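Local coordinates for protein heme oxygenase (Chlamydomonas reinhardtii, PDB 4RAJ) that probably catalyses the oxidative opening of heme to biliverdin, releasing iron and carbon monoxide, as other heme oxygenases do, at residues P19-L24 and K192-D196; L149-S153 and A176-T180. All coordinates share one frame; numbering follows the deposited sequence.

Contact 1 (P19-L24 and K192-D196)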
loop_
_atom_site.group_PDB
_atom_site.type_symbol
_atom_site.label_atom_id
_atom_site.label_comp_id
_atom_site.label_asym_id
_atom_site.label_seq_id
_atom_site.Cartn_x
_atom_site.Cartn_y
_atom_site.Cartn_z
ATOM N N PRO A 19 -6.442 -14.168 -17.186
ATOM C CA PRO A 19 -6.496 -13.984 -15.734
ATOM C C PRO A 19 -6.769 -12.528 -15.349
ATOM O O PRO A 19 -6.323 -11.603 -16.039
ATOM C CB PRO A 19 -5.099 -14.423 -15.263
ATOM C CG PRO A 19 -4.448 -15.084 -16.457
ATOM C CD PRO A 19 -5.080 -14.471 -17.655
ATOM N N LEU A 20 -7.494 -12.344 -14.251
ATOM C CA LEU A 20 -7.855 -11.016 -13.762
ATOM C C LEU A 20 -6.622 -10.136 -13.545
ATOM O O LEU A 20 -6.621 -8.950 -13.889
ATOM C CB LEU A 20 -8.656 -11.138 -12.462
ATOM C CG LEU A 20 -9.421 -9.905 -11.976
ATOM C CD1 LEU A 20 -10.232 -9.285 -13.108
ATOM C CD2 LEU A 20 -10.327 -10.277 -10.819
ATOM N N THR A 21 -5.567 -10.732 -12.995
ATOM C CA THR A 21 -4.327 -10.005 -12.748
ATOM C C THR A 21 -3.784 -9.386 -14.029
ATOM O O THR A 21 -3.304 -8.262 -14.020
ATOM C CB THR A 21 -3.239 -10.912 -12.132
ATOM O OG1 THR A 21 -3.196 -12.153 -12.844
ATOM C CG2 THR A 21 -3.527 -11.172 -10.669
ATOM N N LYS A 22 -3.876 -10.119 -15.132
ATOM C CA LYS A 22 -3.335 -9.636 -16.389
ATOM C C LYS A 22 -4.233 -8.554 -16.978
ATOM O O LYS A 22 -3.749 -7.590 -17.567
ATOM C CB LYS A 22 -3.158 -10.790 -17.375
ATOM C CG LYS A 22 -2.257 -10.449 -18.545
ATOM C CD LYS A 22 -1.118 -11.460 -18.688
ATOM C CE LYS A 22 -1.534 -12.673 -19.503
ATOM N NZ LYS A 22 -0.485 -13.732 -19.491
ATOM N N ARG A 23 -5.543 -8.708 -16.817
ATOM C CA ARG A 23 -6.452 -7.670 -17.285
ATOM C C ARG A 23 -6.228 -6.373 -16.514
ATOM O O ARG A 23 -6.239 -5.290 -17.093
ATOM C CB ARG A 23 -7.914 -8.106 -17.165
ATOM C CG ARG A 23 -8.883 -7.024 -17.657
ATOM C CD ARG A 23 -10.191 -7.593 -18.163
ATOM N NE ARG A 23 -11.224 -7.579 -17.136
ATOM C CZ ARG A 23 -12.228 -6.706 -17.084
ATOM N NH1 ARG A 23 -12.352 -5.762 -18.004
ATOM N NH2 ARG A 23 -13.117 -6.786 -16.101
ATOM N N LEU A 24 -6.012 -6.481 -15.207
ATOM C CA LEU A 24 -5.806 -5.291 -14.392
ATOM C C LEU A 24 -4.474 -4.626 -14.710
ATOM O O LEU A 24 -4.412 -3.416 -14.928
ATOM C CB LEU A 24 -5.890 -5.630 -12.902
ATOM C CG LEU A 24 -7.266 -5.465 -12.243
ATOM C CD1 LEU A 24 -8.347 -6.205 -13.014
ATOM C CD2 LEU A 24 -7.238 -5.956 -10.808
ATOM N N LYS A 192 -1.650 -13.601 -5.616
ATOM C CA LYS A 192 -1.990 -13.530 -7.035
ATOM C C LYS A 192 -2.771 -14.750 -7.495
ATOM O O LYS A 192 -3.784 -14.631 -8.173
ATOM C CB LYS A 192 -0.745 -13.408 -7.906
ATOM C CG LYS A 192 -0.232 -12.021 -8.107
ATOM C CD LYS A 192 0.453 -11.987 -9.452
ATOM C CE LYS A 192 1.041 -10.637 -9.748
ATOM N NZ LYS A 192 2.460 -10.608 -9.305
ATOM N N LYS A 193 -2.277 -15.925 -7.136
ATOM C CA LYS A 193 -2.914 -17.174 -7.536
ATOM C C LYS A 193 -4.350 -17.252 -7.042
ATOM O O LYS A 193 -5.264 -17.571 -7.805
ATOM C CB LYS A 193 -2.110 -18.366 -7.012
ATOM C CG LYS A 193 -2.697 -19.727 -7.355
ATOM C CD LYS A 193 -1.600 -20.787 -7.384
ATOM C CE LYS A 193 -2.178 -22.174 -7.549
ATOM N NZ LYS A 193 -3.055 -22.504 -6.395
ATOM N N GLN A 194 -4.556 -16.941 -5.769
ATOM C CA GLN A 194 -5.903 -16.969 -5.220
ATOM C C GLN A 194 -6.781 -15.853 -5.782
ATOM O O GLN A 194 -7.959 -16.074 -6.040
ATOM C CB GLN A 194 -5.881 -16.873 -3.701
ATOM C CG GLN A 194 -7.273 -16.967 -3.098
ATOM C CD GLN A 194 -7.253 -17.216 -1.610
ATOM O OE1 GLN A 194 -6.207 -17.127 -0.966
ATOM N NE2 GLN A 194 -8.414 -17.542 -1.052
ATOM N N PHE A 195 -6.212 -14.661 -5.953
ATOM C CA PHE A 195 -6.955 -13.531 -6.514
ATOM C C PHE A 195 -7.480 -13.867 -7.909
ATOM O O PHE A 195 -8.617 -13.542 -8.253
ATOM C CB PHE A 195 -6.071 -12.279 -6.561
ATOM C CG PHE A 195 -6.813 -11.005 -6.901
ATOM C CD1 PHE A 195 -7.808 -10.516 -6.069
ATOM C CD2 PHE A 195 -6.474 -10.277 -8.024
ATOM C CE1 PHE A 195 -8.474 -9.332 -6.369
ATOM C CE2 PHE A 195 -7.137 -9.095 -8.325
ATOM C CZ PHE A 195 -8.137 -8.627 -7.493
ATOM N N ASP A 196 -6.655 -14.539 -8.704
ATOM C CA ASP A 196 -7.065 -14.939 -10.046
ATOM C C ASP A 196 -8.125 -16.037 -10.030
ATOM O O ASP A 196 -9.072 -16.001 -10.820
ATOM C CB ASP A 196 -5.853 -15.389 -10.857
ATOM C CG ASP A 196 -5.170 -14.235 -11.560
ATOM O OD1 ASP A 196 -5.798 -13.160 -11.697
ATOM O OD2 ASP A 196 -4.015 -14.405 -11.996
HETATM O O HOH W 1 -8.742 -14.675 -13.346
#
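D196 grips T21 with both carboxylate oxygens. D196 OD1 accepts the backbone N-H of T21, N to OD1 2.8 Å, with an N-H...O angle of 159°. D196 OD2 accepts the T21 hydroxyl, T21 OG1 to D196 OD2 2.5 Å, a short bond. Both oxygens use their syn lone pairs. The hydroxyl reaches OD2 because OG1 sits between the backbone N and the carbonyl carbon of T21 (chi1 45°). P19 CB packs 3.4 Å from D196 OD2. A water joins the backbones beside this grip, accepting from L20 N and donating to D196 O. P19 is the N-cap residue of helix 20-27, and the carboxylate takes an N-H of the first turn, from outside the helix. It probably also gains from the positive end of the helix dipole. Replacing D196 by an alanine removes both acceptors, and the T21 N-H and hydroxyl would probably lose their mates. The two helix segments run nearly perpendicular, at 94°. Next to the polar pair, the F195 ring takes L24 CD2 at its edge, 4.0 Å from F195 CE2, and T21 CG2 near the same plane. Y145 of helix 140-151 meets the F195 ring at a small interplanar angle and also touches T21 and L24.

Contact 2 (L149-S153 and A176-T180)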
loop_
_atom_site.group_PDB
_atom_site.type_symbol
_atom_site.label_atom_id
_atom_site.label_comp_id
_atom_site.label_asym_id
_atom_site.label_seq_id
_atom_site.Cartn_x
_atom_site.Cartn_y
_atom_site.Cartn_z
ATOM N N LEU A 149 1.032 -5.636 -2.785
ATOM C CA LEU A 149 1.915 -6.422 -3.634
ATOM C C LEU A 149 3.047 -5.547 -4.183
ATOM O O LEU A 149 4.156 -6.028 -4.423
ATOM C CB LEU A 149 1.117 -7.099 -4.759
ATOM C CG LEU A 149 0.659 -8.533 -4.432
ATOM C CD1 LEU A 149 -0.115 -8.621 -3.125
ATOM C CD2 LEU A 149 -0.159 -9.139 -5.566
ATOM N N ALA A 150 2.789 -4.255 -4.330
ATOM C CA ALA A 150 3.843 -3.328 -4.747
ATOM C C ALA A 150 4.895 -3.167 -3.648
ATOM O O ALA A 150 6.092 -3.083 -3.941
ATOM C CB ALA A 150 3.249 -1.975 -5.133
ATOM N N MET A 151 4.461 -3.146 -2.384
ATOM C CA MET A 151 5.408 -3.071 -1.265
ATOM C C MET A 151 6.357 -4.261 -1.262
ATOM O O MET A 151 7.551 -4.126 -0.929
ATOM C CB MET A 151 4.657 -2.990 0.065
ATOM C CG MET A 151 3.826 -1.710 0.163
ATOM S SD MET A 151 4.902 -0.256 0.277
ATOM C CE MET A 151 5.748 -0.724 1.783
ATOM N N ALA A 152 5.815 -5.420 -1.638
ATOM C CA ALA A 152 6.577 -6.674 -1.680
ATOM C C ALA A 152 7.499 -6.733 -2.902
ATOM O O ALA A 152 8.380 -7.599 -2.997
ATOM C CB ALA A 152 5.621 -7.865 -1.680
ATOM N N SER A 153 7.292 -5.784 -3.811
ATOM C CA SER A 153 7.943 -5.747 -5.110
ATOM C C SER A 153 8.905 -4.577 -5.266
ATOM O O SER A 153 10.091 -4.680 -4.934
ATOM C CB SER A 153 6.889 -5.659 -6.208
ATOM O OG SER A 153 7.393 -4.990 -7.350
ATOM N N ALA A 176 8.927 -1.025 6.973
ATOM C CA ALA A 176 7.814 -0.884 6.028
ATOM C C ALA A 176 7.966 -1.832 4.842
ATOM O O ALA A 176 6.973 -2.265 4.251
ATOM C CB ALA A 176 7.715 0.560 5.530
ATOM N N PHE A 177 9.218 -2.135 4.500
ATOM C CA PHE A 177 9.556 -2.942 3.329
ATOM C C PHE A 177 10.149 -4.321 3.677
ATOM O O PHE A 177 10.604 -5.044 2.786
ATOM C CB PHE A 177 10.549 -2.168 2.458
ATOM C CG PHE A 177 10.088 -0.773 2.127
ATOM C CD1 PHE A 177 9.081 -0.570 1.201
ATOM C CD2 PHE A 177 10.655 0.331 2.751
ATOM C CE1 PHE A 177 8.650 0.714 0.907
ATOM C CE2 PHE A 177 10.232 1.615 2.455
ATOM C CZ PHE A 177 9.230 1.809 1.537
ATOM N N ASP A 178 10.140 -4.682 4.954
ATOM C CA ASP A 178 10.743 -5.948 5.376
ATOM C C ASP A 178 9.731 -7.100 5.421
ATOM O O ASP A 178 8.559 -6.907 5.764
ATOM C CB ASP A 178 11.396 -5.816 6.753
ATOM C CG ASP A 178 12.636 -4.925 6.746
ATOM O OD1 ASP A 178 13.215 -4.638 5.667
ATOM O OD2 ASP A 178 13.026 -4.499 7.843
ATOM N N TYR A 179 10.209 -8.296 5.087
ATOM C CA TYR A 179 9.403 -9.511 5.142
ATOM C C TYR A 179 10.221 -10.592 5.820
ATOM O O TYR A 179 10.810 -11.444 5.161
ATOM C CB TYR A 179 8.971 -9.950 3.735
ATOM C CG TYR A 179 8.056 -8.915 3.096
ATOM C CD1 TYR A 179 8.591 -7.794 2.456
ATOM C CD2 TYR A 179 6.675 -9.046 3.150
ATOM C CE1 TYR A 179 7.767 -6.818 1.892
ATOM C CE2 TYR A 179 5.835 -8.076 2.579
ATOM C CZ TYR A 179 6.395 -6.968 1.956
ATOM O OH TYR A 179 5.594 -5.991 1.395
ATOM N N THR A 180 10.251 -10.549 7.146
ATOM C CA THR A 180 11.171 -11.386 7.912
ATOM C C THR A 180 10.604 -12.767 8.267
ATOM O O THR A 180 11.310 -13.596 8.848
ATOM C CB THR A 180 11.576 -10.682 9.205
ATOM O OG1 THR A 180 10.411 -10.511 10.021
ATOM C CG2 THR A 180 12.175 -9.321 8.892
#
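The C-terminal end of helix 140-151 packs here on the irregular connection between helices 155-165 and 184-200. M151 and F177 form a Met-aromatic contact, with M151 SD 5.1 Å from the F177 ring centroid and well off the ring normal, at 65°. The methyl comes closer than the sulfur: M151 CE lies 3.4 Å from F177 CE1. M151 CE also lies 3.2 Å from A176 O, and it approaches A176 CB more loosely. The side chain of M151 is bent at both chi2 (-68°) and chi3 (-60°), which folds the methyl back toward the loop. A176 CB, from the same loop, covers one face of the F177 ring, offset toward the rim.

Y179 points its hydroxyl at the M151-A152 peptide. Y179 OH stands 3.1 Å from A152 N, but the angle is too poor for a hydrogen bond. M151 CB is also near, 3.4 Å from Y179 OH. A152 meets the ring with its CA and CB, A152 CB lying 3.8 Å from Y179 CZ. This is packing of the phenol end against the backbone and a small side chain, with no hydrogen bond between the two segments. A shared polar partner ties them together instead: Q156 NE2 donates to the carbonyls of both M151 and F177.

A150, in the same helical turn, lines the pocket that holds a bound polyether, probably from the crystallisation liquor. Around the contact, M151 touches F64 of helix 50-76 and F99 of helix 96-107, F177 packs on Y53 and L57 of helix 50-76, and Y179 reaches N184 and L187 of helix 184-200.

The centres of the two contacts lie about 19 Å apart in one all-helical heme oxygenase fold. Both segments of contact 2 fall between the two segments of contact 1 in the sequence. Contact 2 lies nearer the centre of the chain, about 9 Å from it, against about 18 Å for contact 1. Helices 140-151 and 184-200 connect them, and K192 CG packs on L149 CD2 at 3.8 Å. Helix 140-151 carries a segment of contact 2 and also packs against contact 1. Contact 1 ties the start of the modelled chain to helix 184-200. Contact 2 ties a late loop to helix 140-151, which supplies residues to the polyether pocket.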